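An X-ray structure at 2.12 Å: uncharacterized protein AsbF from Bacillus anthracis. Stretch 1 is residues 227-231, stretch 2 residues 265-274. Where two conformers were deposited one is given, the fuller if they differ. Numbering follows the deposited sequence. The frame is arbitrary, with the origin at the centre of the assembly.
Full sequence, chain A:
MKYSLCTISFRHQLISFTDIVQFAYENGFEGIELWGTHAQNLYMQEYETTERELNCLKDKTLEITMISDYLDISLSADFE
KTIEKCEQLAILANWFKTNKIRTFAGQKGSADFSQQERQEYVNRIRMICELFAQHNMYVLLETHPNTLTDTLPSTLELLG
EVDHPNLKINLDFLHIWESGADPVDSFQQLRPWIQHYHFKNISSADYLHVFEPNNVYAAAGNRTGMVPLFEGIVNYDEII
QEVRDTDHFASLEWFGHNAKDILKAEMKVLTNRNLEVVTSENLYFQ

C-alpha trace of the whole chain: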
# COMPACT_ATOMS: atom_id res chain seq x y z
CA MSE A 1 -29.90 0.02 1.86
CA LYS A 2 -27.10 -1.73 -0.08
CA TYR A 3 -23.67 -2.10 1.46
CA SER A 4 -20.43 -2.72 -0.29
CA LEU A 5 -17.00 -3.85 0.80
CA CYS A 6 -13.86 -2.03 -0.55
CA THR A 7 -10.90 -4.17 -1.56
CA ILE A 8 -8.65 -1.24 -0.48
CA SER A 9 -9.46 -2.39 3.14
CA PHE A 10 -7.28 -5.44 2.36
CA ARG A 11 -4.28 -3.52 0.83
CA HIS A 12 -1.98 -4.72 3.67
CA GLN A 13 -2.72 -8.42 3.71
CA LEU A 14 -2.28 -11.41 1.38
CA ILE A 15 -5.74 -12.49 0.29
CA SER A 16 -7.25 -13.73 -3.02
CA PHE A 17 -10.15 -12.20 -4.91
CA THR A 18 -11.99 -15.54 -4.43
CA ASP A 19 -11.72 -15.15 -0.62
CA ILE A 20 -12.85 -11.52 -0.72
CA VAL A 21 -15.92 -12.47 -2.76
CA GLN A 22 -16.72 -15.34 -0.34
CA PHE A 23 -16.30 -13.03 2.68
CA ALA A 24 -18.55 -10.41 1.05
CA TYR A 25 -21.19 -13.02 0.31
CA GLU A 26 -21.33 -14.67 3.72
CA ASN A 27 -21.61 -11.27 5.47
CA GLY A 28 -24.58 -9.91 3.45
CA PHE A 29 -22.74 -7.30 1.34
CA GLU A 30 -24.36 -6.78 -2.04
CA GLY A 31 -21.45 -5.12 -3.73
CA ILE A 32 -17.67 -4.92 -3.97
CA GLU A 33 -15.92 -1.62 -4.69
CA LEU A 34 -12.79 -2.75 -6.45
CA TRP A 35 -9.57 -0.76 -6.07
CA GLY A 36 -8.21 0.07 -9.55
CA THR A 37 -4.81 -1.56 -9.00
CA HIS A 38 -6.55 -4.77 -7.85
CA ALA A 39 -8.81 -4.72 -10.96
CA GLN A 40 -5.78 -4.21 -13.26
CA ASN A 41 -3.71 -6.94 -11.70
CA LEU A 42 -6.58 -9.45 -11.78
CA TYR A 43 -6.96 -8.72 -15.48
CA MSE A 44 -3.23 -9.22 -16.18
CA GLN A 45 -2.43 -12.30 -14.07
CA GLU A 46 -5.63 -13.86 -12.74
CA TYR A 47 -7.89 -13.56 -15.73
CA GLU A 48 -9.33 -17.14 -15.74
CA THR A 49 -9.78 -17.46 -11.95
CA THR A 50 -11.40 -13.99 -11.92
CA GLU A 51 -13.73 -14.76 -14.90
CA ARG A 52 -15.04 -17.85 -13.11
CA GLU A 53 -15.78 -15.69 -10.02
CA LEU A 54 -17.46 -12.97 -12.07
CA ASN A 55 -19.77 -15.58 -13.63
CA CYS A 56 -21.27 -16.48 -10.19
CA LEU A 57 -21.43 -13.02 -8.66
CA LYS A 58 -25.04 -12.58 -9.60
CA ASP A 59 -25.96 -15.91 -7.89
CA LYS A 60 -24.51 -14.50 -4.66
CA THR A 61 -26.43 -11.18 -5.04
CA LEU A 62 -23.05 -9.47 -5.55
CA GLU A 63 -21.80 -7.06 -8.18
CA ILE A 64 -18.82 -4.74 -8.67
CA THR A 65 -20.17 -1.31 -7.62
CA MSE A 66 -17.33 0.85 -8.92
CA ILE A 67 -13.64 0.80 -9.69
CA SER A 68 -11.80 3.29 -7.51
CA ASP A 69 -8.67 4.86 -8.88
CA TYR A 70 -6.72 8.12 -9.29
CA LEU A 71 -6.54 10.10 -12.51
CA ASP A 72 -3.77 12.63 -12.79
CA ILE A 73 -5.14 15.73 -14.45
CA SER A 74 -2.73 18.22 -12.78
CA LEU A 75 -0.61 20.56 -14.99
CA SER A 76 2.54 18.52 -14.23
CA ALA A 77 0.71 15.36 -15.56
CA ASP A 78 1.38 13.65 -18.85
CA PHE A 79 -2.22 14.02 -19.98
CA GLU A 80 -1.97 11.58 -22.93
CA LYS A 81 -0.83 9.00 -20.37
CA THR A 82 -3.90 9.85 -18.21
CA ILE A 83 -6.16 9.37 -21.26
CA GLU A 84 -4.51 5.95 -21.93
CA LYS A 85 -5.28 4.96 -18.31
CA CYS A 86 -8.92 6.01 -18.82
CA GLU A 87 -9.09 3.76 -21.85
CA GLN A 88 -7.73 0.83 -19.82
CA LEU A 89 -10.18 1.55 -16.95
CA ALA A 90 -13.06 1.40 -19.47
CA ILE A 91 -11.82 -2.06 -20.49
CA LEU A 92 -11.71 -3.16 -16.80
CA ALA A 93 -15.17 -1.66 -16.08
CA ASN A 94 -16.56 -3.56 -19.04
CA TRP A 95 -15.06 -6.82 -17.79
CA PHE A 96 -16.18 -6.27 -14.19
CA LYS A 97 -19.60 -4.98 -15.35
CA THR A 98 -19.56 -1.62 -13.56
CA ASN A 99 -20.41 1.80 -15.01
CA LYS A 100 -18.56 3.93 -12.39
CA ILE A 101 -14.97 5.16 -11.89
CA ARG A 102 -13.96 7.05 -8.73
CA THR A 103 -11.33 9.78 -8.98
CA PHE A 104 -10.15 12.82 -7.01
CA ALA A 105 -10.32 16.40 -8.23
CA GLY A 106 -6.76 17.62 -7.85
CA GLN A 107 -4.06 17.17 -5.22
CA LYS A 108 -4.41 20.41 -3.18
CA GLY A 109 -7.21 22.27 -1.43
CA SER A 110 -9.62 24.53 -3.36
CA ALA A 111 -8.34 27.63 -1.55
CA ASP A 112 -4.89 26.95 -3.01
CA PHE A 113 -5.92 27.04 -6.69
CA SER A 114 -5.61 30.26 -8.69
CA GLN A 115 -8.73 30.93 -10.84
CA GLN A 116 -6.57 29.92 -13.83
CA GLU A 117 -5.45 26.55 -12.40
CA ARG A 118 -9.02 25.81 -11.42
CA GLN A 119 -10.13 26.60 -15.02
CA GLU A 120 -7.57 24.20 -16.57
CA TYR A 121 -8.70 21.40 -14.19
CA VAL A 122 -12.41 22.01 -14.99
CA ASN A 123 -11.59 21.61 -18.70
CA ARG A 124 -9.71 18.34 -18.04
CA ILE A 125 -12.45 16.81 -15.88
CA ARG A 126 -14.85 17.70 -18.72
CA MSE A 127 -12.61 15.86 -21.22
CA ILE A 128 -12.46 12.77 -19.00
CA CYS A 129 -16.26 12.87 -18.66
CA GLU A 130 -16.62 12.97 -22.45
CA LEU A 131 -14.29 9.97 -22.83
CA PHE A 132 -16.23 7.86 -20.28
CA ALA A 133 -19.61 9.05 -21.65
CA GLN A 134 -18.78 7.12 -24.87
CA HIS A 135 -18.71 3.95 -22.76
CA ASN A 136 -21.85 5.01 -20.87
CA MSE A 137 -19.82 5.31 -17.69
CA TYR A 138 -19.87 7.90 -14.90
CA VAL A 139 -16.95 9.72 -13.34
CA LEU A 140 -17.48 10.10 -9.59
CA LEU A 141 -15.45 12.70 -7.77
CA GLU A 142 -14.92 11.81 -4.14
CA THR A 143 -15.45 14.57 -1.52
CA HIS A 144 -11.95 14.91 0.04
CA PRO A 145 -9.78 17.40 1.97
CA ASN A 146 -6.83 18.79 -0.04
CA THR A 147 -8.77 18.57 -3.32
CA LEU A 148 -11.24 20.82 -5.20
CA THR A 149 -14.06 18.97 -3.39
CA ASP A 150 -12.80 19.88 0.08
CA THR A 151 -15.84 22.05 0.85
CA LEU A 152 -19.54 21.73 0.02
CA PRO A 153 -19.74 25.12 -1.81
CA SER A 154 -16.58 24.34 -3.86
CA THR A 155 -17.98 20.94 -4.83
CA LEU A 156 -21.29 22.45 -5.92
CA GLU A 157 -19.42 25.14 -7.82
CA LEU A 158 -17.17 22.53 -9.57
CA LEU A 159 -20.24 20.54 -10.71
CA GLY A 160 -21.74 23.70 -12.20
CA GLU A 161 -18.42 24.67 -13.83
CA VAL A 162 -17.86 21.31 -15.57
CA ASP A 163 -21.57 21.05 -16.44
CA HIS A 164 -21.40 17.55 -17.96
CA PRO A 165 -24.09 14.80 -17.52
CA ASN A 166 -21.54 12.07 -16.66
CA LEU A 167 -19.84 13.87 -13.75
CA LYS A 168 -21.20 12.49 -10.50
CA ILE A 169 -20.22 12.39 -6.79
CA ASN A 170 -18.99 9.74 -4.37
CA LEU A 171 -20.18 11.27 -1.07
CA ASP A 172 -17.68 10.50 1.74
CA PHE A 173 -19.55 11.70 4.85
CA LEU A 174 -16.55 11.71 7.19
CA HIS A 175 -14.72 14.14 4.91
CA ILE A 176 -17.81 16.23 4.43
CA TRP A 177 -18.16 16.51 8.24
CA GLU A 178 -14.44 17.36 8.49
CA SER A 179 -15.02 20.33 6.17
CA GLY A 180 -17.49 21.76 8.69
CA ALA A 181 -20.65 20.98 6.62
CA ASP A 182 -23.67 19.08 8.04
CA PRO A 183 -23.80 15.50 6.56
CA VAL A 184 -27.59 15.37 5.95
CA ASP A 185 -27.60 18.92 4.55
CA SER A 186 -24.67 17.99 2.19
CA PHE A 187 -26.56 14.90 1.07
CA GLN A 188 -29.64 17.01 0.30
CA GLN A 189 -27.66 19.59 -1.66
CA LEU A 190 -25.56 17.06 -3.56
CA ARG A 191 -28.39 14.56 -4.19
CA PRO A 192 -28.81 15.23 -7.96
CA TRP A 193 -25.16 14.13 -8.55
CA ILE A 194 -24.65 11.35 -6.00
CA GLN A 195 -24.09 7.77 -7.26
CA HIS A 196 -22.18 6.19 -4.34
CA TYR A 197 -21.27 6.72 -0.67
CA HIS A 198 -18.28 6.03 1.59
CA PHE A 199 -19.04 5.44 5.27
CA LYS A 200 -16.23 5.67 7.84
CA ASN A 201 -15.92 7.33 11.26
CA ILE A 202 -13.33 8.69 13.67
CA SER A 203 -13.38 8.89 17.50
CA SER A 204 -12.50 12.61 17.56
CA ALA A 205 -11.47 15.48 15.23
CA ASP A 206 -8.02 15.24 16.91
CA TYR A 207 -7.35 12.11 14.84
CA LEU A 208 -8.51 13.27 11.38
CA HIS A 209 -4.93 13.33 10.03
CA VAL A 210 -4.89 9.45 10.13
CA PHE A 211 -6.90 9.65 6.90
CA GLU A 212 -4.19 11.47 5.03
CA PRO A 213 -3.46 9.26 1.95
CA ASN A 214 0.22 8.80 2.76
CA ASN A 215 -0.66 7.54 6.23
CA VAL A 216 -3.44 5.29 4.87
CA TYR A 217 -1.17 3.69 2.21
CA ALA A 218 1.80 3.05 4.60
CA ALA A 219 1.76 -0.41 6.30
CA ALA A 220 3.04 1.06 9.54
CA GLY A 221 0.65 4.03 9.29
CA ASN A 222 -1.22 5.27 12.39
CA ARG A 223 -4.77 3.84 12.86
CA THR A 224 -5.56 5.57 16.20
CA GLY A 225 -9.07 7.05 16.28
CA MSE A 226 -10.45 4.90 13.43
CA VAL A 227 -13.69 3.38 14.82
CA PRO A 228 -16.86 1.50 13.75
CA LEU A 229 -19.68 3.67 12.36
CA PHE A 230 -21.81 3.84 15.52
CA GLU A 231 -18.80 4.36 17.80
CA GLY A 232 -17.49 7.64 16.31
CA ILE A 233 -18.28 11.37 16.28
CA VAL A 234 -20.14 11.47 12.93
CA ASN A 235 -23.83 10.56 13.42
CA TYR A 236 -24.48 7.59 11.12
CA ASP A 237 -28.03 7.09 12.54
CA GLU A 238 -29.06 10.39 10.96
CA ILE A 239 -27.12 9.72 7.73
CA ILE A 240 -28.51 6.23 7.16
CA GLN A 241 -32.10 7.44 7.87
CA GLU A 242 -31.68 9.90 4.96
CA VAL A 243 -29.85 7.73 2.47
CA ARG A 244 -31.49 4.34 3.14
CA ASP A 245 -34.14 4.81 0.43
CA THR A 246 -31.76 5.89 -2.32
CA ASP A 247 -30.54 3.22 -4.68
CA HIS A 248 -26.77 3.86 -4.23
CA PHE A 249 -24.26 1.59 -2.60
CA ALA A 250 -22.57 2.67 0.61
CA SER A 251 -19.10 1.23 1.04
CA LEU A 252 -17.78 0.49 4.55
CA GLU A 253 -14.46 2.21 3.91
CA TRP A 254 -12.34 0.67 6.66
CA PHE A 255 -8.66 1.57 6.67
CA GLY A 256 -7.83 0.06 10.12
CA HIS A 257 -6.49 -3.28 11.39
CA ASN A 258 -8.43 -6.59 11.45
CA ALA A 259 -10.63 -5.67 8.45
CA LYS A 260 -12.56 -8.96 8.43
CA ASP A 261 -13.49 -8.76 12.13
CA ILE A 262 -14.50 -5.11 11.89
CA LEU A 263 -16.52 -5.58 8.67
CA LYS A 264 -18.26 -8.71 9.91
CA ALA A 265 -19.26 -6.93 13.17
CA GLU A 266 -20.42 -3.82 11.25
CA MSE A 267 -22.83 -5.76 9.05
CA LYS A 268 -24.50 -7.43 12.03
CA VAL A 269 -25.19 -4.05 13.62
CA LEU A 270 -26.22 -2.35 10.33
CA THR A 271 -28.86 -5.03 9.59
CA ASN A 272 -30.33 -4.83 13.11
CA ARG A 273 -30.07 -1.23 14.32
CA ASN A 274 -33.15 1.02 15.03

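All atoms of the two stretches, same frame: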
# COMPACT_ATOMS: atom_id res chain seq x y z
N VAL A 227 -12.72 4.13 14.01
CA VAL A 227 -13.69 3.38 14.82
C VAL A 227 -14.91 2.94 14.00
O VAL A 227 -15.21 3.54 12.98
CB VAL A 227 -14.21 4.19 16.06
CG1 VAL A 227 -13.10 4.40 17.10
CG2 VAL A 227 -14.87 5.53 15.63
N PRO A 228 -15.62 1.88 14.47
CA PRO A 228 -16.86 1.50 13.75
C PRO A 228 -17.84 2.67 13.63
O PRO A 228 -17.78 3.63 14.43
CB PRO A 228 -17.45 0.38 14.64
CG PRO A 228 -16.20 -0.30 15.22
CD PRO A 228 -15.25 0.89 15.50
N LEU A 229 -18.76 2.57 12.67
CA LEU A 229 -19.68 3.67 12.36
C LEU A 229 -20.46 4.24 13.54
O LEU A 229 -20.64 5.47 13.63
CB LEU A 229 -20.69 3.25 11.28
CG LEU A 229 -20.10 2.86 9.91
CD1 LEU A 229 -21.27 2.64 8.95
CD2 LEU A 229 -19.15 3.96 9.39
N PHE A 230 -20.97 3.36 14.41
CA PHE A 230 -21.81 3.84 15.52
C PHE A 230 -21.01 4.20 16.78
O PHE A 230 -21.58 4.55 17.78
CB PHE A 230 -23.01 2.89 15.78
CG PHE A 230 -23.89 2.75 14.57
CD1 PHE A 230 -24.67 3.83 14.14
CD2 PHE A 230 -23.85 1.59 13.79
CE1 PHE A 230 -25.45 3.75 12.99
CE2 PHE A 230 -24.62 1.48 12.62
CZ PHE A 230 -25.44 2.57 12.22
N GLU A 231 -19.69 4.13 16.67
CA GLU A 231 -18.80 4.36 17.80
C GLU A 231 -17.97 5.64 17.62
O GLU A 231 -17.11 5.93 18.44
CB GLU A 231 -17.89 3.15 18.01
CG GLU A 231 -18.65 1.87 18.33
CD GLU A 231 -17.75 0.66 18.57
OE1 GLU A 231 -16.54 0.82 18.80
OE2 GLU A 231 -18.27 -0.47 18.52
N ALA A 265 -18.50 -7.52 12.08
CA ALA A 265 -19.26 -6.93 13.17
C ALA A 265 -20.17 -5.79 12.71
O ALA A 265 -21.34 -5.68 13.18
CB ALA A 265 -18.33 -6.49 14.34
N GLU A 266 -19.66 -4.94 11.80
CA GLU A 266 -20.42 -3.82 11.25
C GLU A 266 -21.73 -4.27 10.60
O GLU A 266 -22.79 -3.70 10.86
CB GLU A 266 -19.59 -3.00 10.25
CG GLU A 266 -18.41 -2.28 10.87
CD GLU A 266 -18.82 -1.14 11.78
OE1 GLU A 266 -19.51 -1.39 12.80
OE2 GLU A 266 -18.44 0.01 11.49
N MSE A 267 -21.65 -5.32 9.81
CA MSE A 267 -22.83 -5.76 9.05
C MSE A 267 -23.91 -6.31 9.97
O MSE A 267 -25.09 -6.17 9.67
CB MSE A 267 -22.45 -6.73 7.93
CG MSE A 267 -21.75 -6.05 6.76
SE MSE A 267 -22.88 -4.79 5.81
CE MSE A 267 -24.26 -5.96 5.12
N LYS A 268 -23.51 -6.94 11.08
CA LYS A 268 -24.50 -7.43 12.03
C LYS A 268 -25.24 -6.25 12.65
O LYS A 268 -26.48 -6.31 12.84
CB LYS A 268 -23.84 -8.26 13.15
CG LYS A 268 -23.01 -9.49 12.67
CD LYS A 268 -22.54 -10.33 13.86
CE LYS A 268 -21.64 -11.48 13.42
NZ LYS A 268 -21.19 -12.26 14.64
N VAL A 269 -24.50 -5.20 13.03
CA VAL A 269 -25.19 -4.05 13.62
C VAL A 269 -26.02 -3.30 12.58
O VAL A 269 -27.16 -2.95 12.86
CB VAL A 269 -24.30 -3.13 14.54
CG1 VAL A 269 -23.06 -2.76 13.88
CG2 VAL A 269 -25.06 -1.86 14.96
N LEU A 270 -25.48 -3.09 11.37
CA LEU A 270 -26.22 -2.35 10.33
C LEU A 270 -27.57 -2.97 9.98
O LEU A 270 -28.54 -2.25 9.85
CB LEU A 270 -25.39 -2.17 9.05
CG LEU A 270 -24.24 -1.15 9.21
CD1 LEU A 270 -23.27 -1.32 8.08
CD2 LEU A 270 -24.79 0.28 9.25
N THR A 271 -27.62 -4.30 9.87
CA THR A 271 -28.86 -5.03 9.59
C THR A 271 -29.90 -4.96 10.70
O THR A 271 -31.08 -5.13 10.44
CB THR A 271 -28.52 -6.51 9.37
OG1 THR A 271 -27.63 -6.59 8.27
CG2 THR A 271 -29.82 -7.34 9.07
N ASN A 272 -29.46 -4.71 11.94
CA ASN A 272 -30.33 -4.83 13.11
C ASN A 272 -30.58 -3.57 13.91
O ASN A 272 -31.37 -3.60 14.83
CB ASN A 272 -29.81 -5.94 14.03
CG ASN A 272 -29.96 -7.29 13.39
OD1 ASN A 272 -31.06 -7.69 13.05
ND2 ASN A 272 -28.84 -7.98 13.16
N ARG A 273 -29.92 -2.48 13.56
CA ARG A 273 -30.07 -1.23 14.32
C ARG A 273 -31.44 -0.56 14.13
O ARG A 273 -32.09 -0.76 13.09
CB ARG A 273 -28.95 -0.24 13.97
CG ARG A 273 -28.51 0.55 15.20
CD ARG A 273 -27.60 1.59 14.74
NE ARG A 273 -27.43 2.75 15.62
CZ ARG A 273 -26.78 2.77 16.78
NH1 ARG A 273 -26.29 1.65 17.31
NH2 ARG A 273 -26.66 3.92 17.42
N ASN A 274 -31.91 0.20 15.13
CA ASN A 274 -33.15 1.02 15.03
C ASN A 274 -32.85 2.52 15.16
O ASN A 274 -32.29 3.14 14.25
CB ASN A 274 -34.18 0.62 16.10
O HOH W 1 -20.74 0.45 14.53

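The contact sets a short irregular segment against one side of a helix, and its main projection is the ring of Phe230. That ring reaches into a recess built from the adjacent Val269 and Leu270 and, four residues on from Val269, Arg273. Each wall meets the ring differently. Leu270 meets the edge, with its CD2 3.6 Å from Phe230 CE2, while Val269 approaches obliquely, its CG2 3.8 Å from Phe230 CD2. Arg273, in the loop or turn that follows the helix, closes the recess by lying over one face. Its CD sits 3.4 Å from the centroid of the Phe230 ring and only 10° off the normal, so the aliphatic part of the chain covers the middle of the face. The guanidinium continues outward, flat on the ring with planes at 13°, and Arg273 CZ lies off-centre, 4.0 Å from the Phe230 centroid. One side chain thus supplies both a CH-pi and a cation-pi contact.

Next to the ring, Leu229 adds a smaller bump, its CD1 4.2 Å from Leu270 CD2. Leu270 therefore serves two neighbours with the same methyl.

At the other end of the contact the fit turns polar. Glu266 leaves the helix sideways, but its bent chain, with chi1 and chi2 both m, brings the carboxylate up to the loop backbone. Glu266 OE2 accepts a hydrogen bond from Leu229 N at 2.8 Å and 161°, and also packs 3.1 Å from Pro228 CA. Where the carboxylate does not reach directly, a water fills the gap: it accepts from Phe230 N at 2.9 Å and donates to Glu266 OE1 at 2.8 Å. Two consecutive amides are thereby satisfied through one side chain. The rule to read here is an anchored backbone beside a ring covered on one face: carboxylate for the loop's amides, aliphatic walls and a flat arginine for its aromatic projection.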